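Local coordinates for protein bile salt hydrolase/transferase (Clostridium perfringens, PDB 2BJF) that hydrolyses the amide bond of glycine- and taurine-conjugated bile salts, releasing the free bile acid and the amino acid, at residues S29-P34 and P65-G70; M145-D148 and K152-V155; N164-N169 and T178-V183; D237-I240 and S246-L249. All coordinates share one frame; numbering follows the deposited sequence. Where two conformers were deposited one is given.

Interaction 1. Residues S29-P34 and P65-G70; sequences SIIFIP and PTFADG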
# COMPACT_ATOMS: atom_id res chain seq x y z
N SER A 29 19.78 33.01 2.80
CA SER A 29 19.92 33.65 4.10
C SER A 29 18.52 34.09 4.52
O SER A 29 17.59 34.08 3.72
CB SER A 29 20.86 34.86 4.00
OG SER A 29 20.32 35.86 3.16
N ILE A 30 18.38 34.44 5.79
CA ILE A 30 17.12 35.00 6.27
C ILE A 30 17.18 36.51 6.03
O ILE A 30 18.06 37.20 6.56
CB ILE A 30 16.85 34.66 7.76
CG1 ILE A 30 16.81 33.14 7.98
CG2 ILE A 30 15.52 35.26 8.21
CD1 ILE A 30 18.17 32.49 8.19
N ILE A 31 16.25 37.00 5.22
CA ILE A 31 16.27 38.38 4.73
C ILE A 31 15.18 39.22 5.36
O ILE A 31 14.00 38.84 5.35
CB ILE A 31 16.14 38.42 3.18
CG1 ILE A 31 17.25 37.61 2.51
CG2 ILE A 31 16.14 39.87 2.67
CD1 ILE A 31 17.03 37.37 1.03
N PHE A 32 15.58 40.36 5.92
CA PHE A 32 14.65 41.36 6.44
C PHE A 32 14.64 42.59 5.53
O PHE A 32 15.70 43.14 5.23
CB PHE A 32 15.02 41.77 7.87
CG PHE A 32 14.23 42.94 8.40
CD1 PHE A 32 12.94 42.76 8.90
CD2 PHE A 32 14.77 44.22 8.38
CE1 PHE A 32 12.21 43.84 9.38
CE2 PHE A 32 14.04 45.31 8.86
CZ PHE A 32 12.76 45.12 9.36
N ILE A 33 13.45 43.00 5.12
CA ILE A 33 13.28 44.22 4.33
C ILE A 33 12.34 45.17 5.08
O ILE A 33 11.20 44.79 5.38
CB ILE A 33 12.71 43.94 2.91
CG1 ILE A 33 13.51 42.82 2.21
CG2 ILE A 33 12.72 45.22 2.07
CD1 ILE A 33 12.90 42.36 0.89
N PRO A 34 12.81 46.39 5.39
CA PRO A 34 11.98 47.36 6.10
C PRO A 34 10.90 47.98 5.21
O PRO A 34 10.87 47.72 4.00
CB PRO A 34 12.99 48.43 6.54
CG PRO A 34 14.06 48.37 5.51
CD PRO A 34 14.15 46.92 5.10
N PRO A 65 16.41 40.82 -4.16
CA PRO A 65 15.93 39.82 -3.22
C PRO A 65 14.76 38.99 -3.76
O PRO A 65 13.80 39.55 -4.31
CB PRO A 65 15.48 40.65 -2.01
CG PRO A 65 15.10 41.97 -2.59
CD PRO A 65 15.94 42.18 -3.82
N THR A 66 14.86 37.68 -3.63
CA THR A 66 13.79 36.76 -4.02
C THR A 66 13.61 35.70 -2.94
O THR A 66 14.59 35.21 -2.37
CB THR A 66 14.02 36.15 -5.43
OG1 THR A 66 12.91 35.32 -5.80
CG2 THR A 66 15.32 35.33 -5.48
N PHE A 67 12.35 35.35 -2.64
CA PHE A 67 12.03 34.57 -1.45
C PHE A 67 11.54 33.15 -1.70
O PHE A 67 10.90 32.87 -2.72
CB PHE A 67 10.99 35.31 -0.60
CG PHE A 67 11.55 36.51 0.12
CD1 PHE A 67 11.98 36.40 1.44
CD2 PHE A 67 11.64 37.74 -0.52
CE1 PHE A 67 12.49 37.50 2.11
CE2 PHE A 67 12.16 38.85 0.14
CZ PHE A 67 12.59 38.73 1.46
N ALA A 68 11.84 32.26 -0.75
CA ALA A 68 11.34 30.89 -0.74
C ALA A 68 10.09 30.79 0.14
O ALA A 68 9.14 30.08 -0.19
CB ALA A 68 12.41 29.94 -0.26
N ASP A 69 10.13 31.50 1.27
CA ASP A 69 8.99 31.62 2.18
C ASP A 69 9.23 32.78 3.14
O ASP A 69 10.38 33.09 3.46
CB ASP A 69 8.72 30.32 2.96
CG ASP A 69 9.97 29.76 3.61
OD1 ASP A 69 10.73 29.06 2.92
OD2 ASP A 69 10.17 30.01 4.82
N GLY A 70 8.16 33.40 3.59
CA GLY A 70 8.27 34.54 4.49
C GLY A 70 6.94 35.07 4.98
O GLY A 70 5.88 34.53 4.67
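Ile31 and Ile33 meet the outer end of the Phe67 ring, the Ile31 carbonyl oxygen and the Ile33 CD1 methyl lying at its edge. A first torsion that sets Phe67 CG opposite the carbonyl carbon (chi1 -73°) brings the far end of the side chain nearer to residues 29-34 than its root. On one flank Phe67 CE1 lies 3.9 Å from Ile31 CB, while Phe67 CZ is also 3.9 Å from Ile31 CG2. On the other flank the CD1 methyl of Ile33 sits 3.7 Å from Phe67 CE2. Ile33 reaches this far because its chain is extended beyond CG1 (chi2 172°), and the same methyl meets Pro65 CG at 4.1 Å.

Alternation along strand 29-33 puts Ile31 and Ile33 on one face, whereas Ile30 and Phe32 point away. Both strands pair with strand 54-61 in the antiparallel sheet of this Ntn-hydrolase fold, yet their short axes stand 9.1 Å apart at 115°, and the two do not pair directly: side chains fill the gap, joined by Ile31 O, 3.8 Å from Phe67 CE1. Isoleucine suits both places: Ile31 presents its branch point and CG2, Ile33 the methyl at the end of its longer arm. Leu106 and Leu107 of helix 105-112 also pack on Phe67. Beyond the ring the chain turns a corner at Ala68, which lines the deoxycholate pocket, and Asp69, whose OD1 forms a salt bridge with Arg18.

Interaction 2. Residues M145-D148 and K152-V155; sequences MISD and KSIV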
# COMPACT_ATOMS: atom_id res chain seq x y z
N MET A 145 1.39 28.82 -1.27
CA MET A 145 0.42 28.79 -0.19
C MET A 145 0.50 30.11 0.58
O MET A 145 1.59 30.58 0.89
CB MET A 145 0.67 27.60 0.75
CG MET A 145 -0.39 27.44 1.83
SD MET A 145 -0.21 25.89 2.73
CE MET A 145 -1.37 26.14 4.07
N ILE A 146 -0.66 30.69 0.85
CA ILE A 146 -0.76 31.97 1.55
C ILE A 146 -1.69 31.79 2.75
O ILE A 146 -2.76 31.20 2.63
CB ILE A 146 -1.28 33.10 0.61
CG1 ILE A 146 -0.37 33.24 -0.61
CG2 ILE A 146 -1.39 34.43 1.36
CD1 ILE A 146 -0.96 34.06 -1.75
N SER A 147 -1.26 32.29 3.91
CA SER A 147 -1.99 32.11 5.16
C SER A 147 -1.81 33.33 6.06
O SER A 147 -0.79 34.01 5.98
CB SER A 147 -1.50 30.85 5.87
OG SER A 147 -2.43 30.40 6.84
N ASP A 148 -2.80 33.61 6.90
CA ASP A 148 -2.71 34.76 7.81
C ASP A 148 -3.22 34.47 9.23
O ASP A 148 -3.53 33.33 9.58
CB ASP A 148 -3.36 36.01 7.20
CG ASP A 148 -4.88 35.92 7.11
OD1 ASP A 148 -5.48 34.99 7.69
OD2 ASP A 148 -5.48 36.80 6.46
N LYS A 152 -7.14 31.48 7.92
CA LYS A 152 -7.51 31.16 6.54
C LYS A 152 -6.27 30.94 5.68
O LYS A 152 -5.28 31.66 5.82
CB LYS A 152 -8.38 32.27 5.95
CG LYS A 152 -9.81 32.32 6.50
CD LYS A 152 -10.67 31.17 5.96
CE LYS A 152 -12.01 31.08 6.68
NZ LYS A 152 -11.86 30.66 8.11
N SER A 153 -6.35 29.95 4.80
CA SER A 153 -5.26 29.64 3.87
C SER A 153 -5.79 29.51 2.45
O SER A 153 -6.90 29.02 2.23
CB SER A 153 -4.56 28.34 4.28
OG SER A 153 -3.88 28.48 5.52
N ILE A 154 -4.98 29.96 1.48
CA ILE A 154 -5.29 29.78 0.06
C ILE A 154 -4.11 29.17 -0.69
O ILE A 154 -2.97 29.23 -0.24
CB ILE A 154 -5.76 31.10 -0.63
CG1 ILE A 154 -4.73 32.22 -0.43
CG2 ILE A 154 -7.15 31.51 -0.13
CD1 ILE A 154 -4.92 33.41 -1.36
N VAL A 155 -4.41 28.56 -1.84
CA VAL A 155 -3.39 27.98 -2.72
C VAL A 155 -3.50 28.64 -4.09
O VAL A 155 -4.59 28.74 -4.65
CB VAL A 155 -3.55 26.44 -2.83
CG1 VAL A 155 -2.60 25.87 -3.89
CG2 VAL A 155 -3.30 25.78 -1.48
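Met145 begins the contact by reaching along the sheet face towards Ser153. Its extended chain, with CG opposite the backbone N (chi1 -175°), delivers the Met145 CE methyl to 3.7 Å from Ser153 OG, and the thioether fits against Ala6 and Phe16 of the adjoining sheet. Ile146 follows as a hydrogen-bonded antiparallel pair with Ile154: Ile146 N donates to Ile154 O at 2.9 Å, and Ile154 N to Ile146 O at 2.8 Å, the latter donor lying nearly along the C=O axis. Their side chains lie side by side on the other face, Ile146 CB 3.7 Å from Ile154 CG1. Beta-branched residues suit the extended backbone here, and helix 116-123 covers this pair through Val116.

Ser147 returns to the face of Met145, in a non-hydrogen-bonded pair with Ser153. The close backbones, CA to CA 4.3 Å, suit two small side chains, and their hydroxyls meet with Ser147 OG 2.7 Å from Ser153 OG. Asp148 closes the hairpin of strands 142-147 and 153-158. Asp148 N makes a weak bond of 3.3 Å to Lys152 O, while its carboxylate serves the turn and the start of helix 116-123, which precedes this hairpin: OD1 bonds to Thr150 OG1 and OD2 to Val116 N. The chemistry divides by face: under the helix the Ile146 and Ile154 side chains meet by apolar packing alone, whereas on the opposite face two buried hydroxyls share one short bond in which either may donate, and Lys152 O, 3.3 Å from Ser147 OG, is a possible alternative acceptor.

Interaction 3. Residues N164-N169 and T178-V183; sequences NVFDNN and TFDWHV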
# COMPACT_ATOMS: atom_id res chain seq x y z
N ASN A 164 -5.59 29.88 -10.86
CA ASN A 164 -6.49 29.32 -9.86
C ASN A 164 -6.14 29.74 -8.44
O ASN A 164 -4.97 29.71 -8.04
CB ASN A 164 -6.51 27.79 -9.95
CG ASN A 164 -7.16 27.28 -11.22
OD1 ASN A 164 -6.61 26.42 -11.91
ND2 ASN A 164 -8.34 27.81 -11.55
N VAL A 165 -7.16 30.14 -7.68
CA VAL A 165 -7.00 30.48 -6.26
C VAL A 165 -7.97 29.62 -5.46
O VAL A 165 -9.18 29.85 -5.47
CB VAL A 165 -7.25 32.00 -5.98
CG1 VAL A 165 -7.08 32.30 -4.50
CG2 VAL A 165 -6.31 32.87 -6.81
N PHE A 166 -7.43 28.61 -4.78
CA PHE A 166 -8.24 27.66 -4.01
C PHE A 166 -8.30 28.04 -2.54
O PHE A 166 -7.30 28.45 -1.96
CB PHE A 166 -7.65 26.25 -4.09
CG PHE A 166 -7.50 25.71 -5.49
CD1 PHE A 166 -8.59 25.13 -6.14
CD2 PHE A 166 -6.27 25.74 -6.13
CE1 PHE A 166 -8.45 24.61 -7.43
CE2 PHE A 166 -6.13 25.22 -7.42
CZ PHE A 166 -7.22 24.66 -8.07
N ASP A 167 -9.48 27.89 -1.94
CA ASP A 167 -9.59 27.89 -0.48
C ASP A 167 -8.99 26.59 0.04
O ASP A 167 -9.37 25.51 -0.40
CB ASP A 167 -11.06 28.01 -0.05
CG ASP A 167 -11.62 29.41 -0.22
OD1 ASP A 167 -10.84 30.35 -0.49
OD2 ASP A 167 -12.85 29.58 -0.08
N ASN A 168 -8.05 26.71 0.98
CA ASN A 168 -7.37 25.55 1.54
C ASN A 168 -7.90 25.20 2.93
O ASN A 168 -7.48 25.79 3.93
CB ASN A 168 -5.85 25.77 1.57
CG ASN A 168 -5.08 24.51 1.95
OD1 ASN A 168 -5.63 23.55 2.49
ND2 ASN A 168 -3.78 24.51 1.66
N ASN A 169 -8.81 24.23 2.97
CA ASN A 169 -9.40 23.77 4.23
C ASN A 169 -8.68 22.54 4.80
O ASN A 169 -9.13 21.95 5.78
CB ASN A 169 -10.89 23.49 4.04
CG ASN A 169 -11.69 24.75 3.72
OD1 ASN A 169 -12.46 24.78 2.76
ND2 ASN A 169 -11.51 25.79 4.53
N THR A 178 -2.18 19.18 -9.30
CA THR A 178 -2.91 20.37 -8.85
C THR A 178 -3.60 20.15 -7.51
O THR A 178 -3.83 19.00 -7.10
CB THR A 178 -3.94 20.83 -9.90
OG1 THR A 178 -4.89 19.78 -10.13
CG2 THR A 178 -3.25 21.19 -11.22
N PHE A 179 -3.94 21.24 -6.84
CA PHE A 179 -4.51 21.18 -5.48
C PHE A 179 -5.82 20.40 -5.42
O PHE A 179 -6.02 19.60 -4.50
CB PHE A 179 -4.68 22.59 -4.90
CG PHE A 179 -5.12 22.60 -3.46
CD1 PHE A 179 -4.27 22.16 -2.45
CD2 PHE A 179 -6.39 23.06 -3.12
CE1 PHE A 179 -4.68 22.17 -1.12
CE2 PHE A 179 -6.81 23.07 -1.79
CZ PHE A 179 -5.95 22.62 -0.79
N ASP A 180 -6.68 20.61 -6.41
CA ASP A 180 -7.96 19.90 -6.48
C ASP A 180 -7.78 18.39 -6.62
O ASP A 180 -8.61 17.61 -6.15
CB ASP A 180 -8.85 20.46 -7.60
CG ASP A 180 -8.18 20.41 -8.96
OD1 ASP A 180 -7.09 21.00 -9.11
OD2 ASP A 180 -8.75 19.79 -9.88
N TRP A 181 -6.69 17.97 -7.27
CA TRP A 181 -6.36 16.55 -7.40
C TRP A 181 -6.07 15.93 -6.03
O TRP A 181 -6.58 14.86 -5.71
CB TRP A 181 -5.18 16.32 -8.35
CG TRP A 181 -4.93 14.86 -8.64
CD1 TRP A 181 -5.36 14.15 -9.72
CD2 TRP A 181 -4.21 13.93 -7.81
NE1 TRP A 181 -4.95 12.84 -9.63
CE2 TRP A 181 -4.24 12.68 -8.47
CE3 TRP A 181 -3.53 14.04 -6.59
CZ2 TRP A 181 -3.63 11.54 -7.94
CZ3 TRP A 181 -2.92 12.91 -6.06
CH2 TRP A 181 -2.97 11.68 -6.74
N HIS A 182 -5.25 16.62 -5.23
CA HIS A 182 -4.89 16.13 -3.90
C HIS A 182 -6.10 16.07 -2.97
O HIS A 182 -6.26 15.11 -2.22
CB HIS A 182 -3.80 17.01 -3.28
CG HIS A 182 -2.47 16.89 -3.95
ND1 HIS A 182 -1.62 15.82 -3.74
CD2 HIS A 182 -1.83 17.71 -4.83
CE1 HIS A 182 -0.52 15.99 -4.46
NE2 HIS A 182 -0.63 17.12 -5.13
N VAL A 183 -6.95 17.09 -3.04
CA VAL A 183 -8.17 17.14 -2.23
C VAL A 183 -9.09 15.95 -2.54
O VAL A 183 -9.65 15.34 -1.63
CB VAL A 183 -8.92 18.49 -2.40
CG1 VAL A 183 -10.25 18.48 -1.66
CG2 VAL A 183 -8.06 19.64 -1.89
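Phe179 sends its ring out from the first turn of its helix with CG opposite the backbone N (chi1 -174°), while Phe166 has CG opposite its carbonyl carbon (chi1 -58°), and the side chains slide past each other in opposite directions. The contact sets helix 179-186 against strand 163-167, which pairs with strand 153-158 in a sheet of the Ntn-hydrolase fold. The rings meet obliquely, centroids 5.6 Å apart and planes at 46°. Phe179 CB lies over one face of the Phe166 ring in a CH-pi contact, 4.2 Å from its centroid, and Phe166 CB returns the approach at 3.6 Å from Phe179 CD2. Two large rings suit this place, spanning axes 10.4 Å apart.

Asp180, suitably polar for an exposed position, brings OD1 to 3.8 Å from Phe166 CZ. Asp180 OD1 also accepts a 2.7 Å bond from Thr178 OG1, from above the carboxylate plane. Asn168 suits its place, since its amide bonds backbone at both ends: OD1 takes the N-H groups of Ile170 and Gly171, ND2 donates to Val172 O. Its side chain crosses that of Phe179 at about a right angle, and Asn168 OD1 lies 3.4 Å from Phe179 CZ, at the ring edge.

Interaction 4. Residues D237-I240 and S246-L249; sequences DAMI and SIDL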
# COMPACT_ATOMS: atom_id res chain seq x y z
N ASP A 237 -4.73 16.62 11.10
CA ASP A 237 -6.11 16.40 11.53
C ASP A 237 -6.18 15.69 12.88
O ASP A 237 -6.96 16.08 13.75
CB ASP A 237 -6.88 15.60 10.47
CG ASP A 237 -8.31 15.31 10.88
OD1 ASP A 237 -9.11 16.27 10.99
OD2 ASP A 237 -8.64 14.13 11.09
N ALA A 238 -5.36 14.65 13.04
CA ALA A 238 -5.34 13.85 14.27
C ALA A 238 -4.93 14.68 15.48
O ALA A 238 -5.50 14.52 16.56
CB ALA A 238 -4.41 12.66 14.11
N MET A 239 -3.94 15.55 15.30
CA MET A 239 -3.46 16.38 16.40
C MET A 239 -4.51 17.40 16.83
O MET A 239 -4.69 17.64 18.02
CB MET A 239 -2.15 17.07 16.04
CG MET A 239 -1.43 17.63 17.26
SD MET A 239 0.10 18.48 16.83
CE MET A 239 1.15 17.10 16.38
N ILE A 240 -5.21 17.99 15.86
CA ILE A 240 -6.25 18.97 16.16
C ILE A 240 -7.45 18.31 16.85
O ILE A 240 -7.99 18.85 17.81
CB ILE A 240 -6.69 19.75 14.89
CG1 ILE A 240 -5.51 20.55 14.33
CG2 ILE A 240 -7.87 20.68 15.20
CD1 ILE A 240 -5.70 21.06 12.91
N SER A 246 -2.79 20.98 23.26
CA SER A 246 -1.37 20.66 23.43
C SER A 246 -0.49 21.23 22.31
O SER A 246 0.74 21.17 22.39
CB SER A 246 -1.17 19.15 23.53
OG SER A 246 -1.80 18.62 24.68
N ILE A 247 -1.12 21.78 21.28
CA ILE A 247 -0.39 22.27 20.11
C ILE A 247 0.49 23.48 20.44
O ILE A 247 -0.01 24.52 20.86
CB ILE A 247 -1.31 22.56 18.90
CG1 ILE A 247 -2.04 21.28 18.46
CG2 ILE A 247 -0.51 23.15 17.74
CD1 ILE A 247 -3.11 21.48 17.40
N ASP A 248 1.79 23.30 20.25
CA ASP A 248 2.77 24.38 20.39
C ASP A 248 3.83 24.28 19.30
O ASP A 248 3.72 23.44 18.40
CB ASP A 248 3.39 24.39 21.80
CG ASP A 248 3.95 23.03 22.21
OD1 ASP A 248 4.19 22.16 21.34
OD2 ASP A 248 4.17 22.83 23.42
N LEU A 249 4.86 25.11 19.39
CA LEU A 249 5.90 25.22 18.36
C LEU A 249 6.49 23.88 17.91
O LEU A 249 6.58 23.60 16.71
CB LEU A 249 7.01 26.16 18.81
CG LEU A 249 8.16 26.46 17.83
CD1 LEU A 249 7.65 27.10 16.55
CD2 LEU A 249 9.20 27.34 18.49
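Ile247 meets Met239 and Ile240 through apolar contacts, CG1 meeting the methionine and CD1 the isoleucine. Ile247 CG1 lies 3.9 Å from Met239 SD and equally 3.9 Å from Met239 CG, and Ile247 CD1 is 4.0 Å from Ile240 CG1. The extended chain of Ile247 (chi2 173°) is what carries CD1 past the methionine to the next residue of the helix. In Met239 the first torsion and a straight chi2 (-179°) carry the large, polarisable sulfur to Ile247, and the bend at chi3 (-72°) directs CE to one side. Both of its neighbours are approached obliquely: Ile247 crosses the side chains of Met239 and Ile240 at a slant. Such apolar groups suit a buried seam between a helix and the chain that leaves it.

Polar groups work around this seam. Asp237 OD2 forms a salt bridge with Lys241 NZ and a hydrogen bond with Tyr194 OH, and the backbone of Ile247 is hydrogen-bonded to Lys10.

The contact joins the last part of helix 225-243 to the connection leading into helix 249-257, away from the bile-acid site. Glu251 and Ile255 of that following helix touch Met239 as well, and Val262 of a neighbouring subunit packs on the same methionine.

Interactions 1, 2 and 3 all reach one antiparallel sheet, whereas interaction 4 belongs to helix 225-243 and its exit. Interactions 2 and 3 are neighbours, centres 11 Å apart: strand 153-158 of interaction 2 pairs with strand 163-167 of interaction 3 through probable hydrogen bonds, Val155 O 2.8 Å from Phe166 N and Ser153 O 2.9 Å from Asn168 N. Interaction 1 adjoins the bile acid: Thr66 and Ala68 touch the deoxycholate, and the Phe67 side chain is about 7 Å from it. The Met145 side chain in interaction 2 is about 11 Å from the ligand and about 10 Å from that of the nucleophile, Cys2. Interactions 1 and 3 lie 26 Å apart between centres.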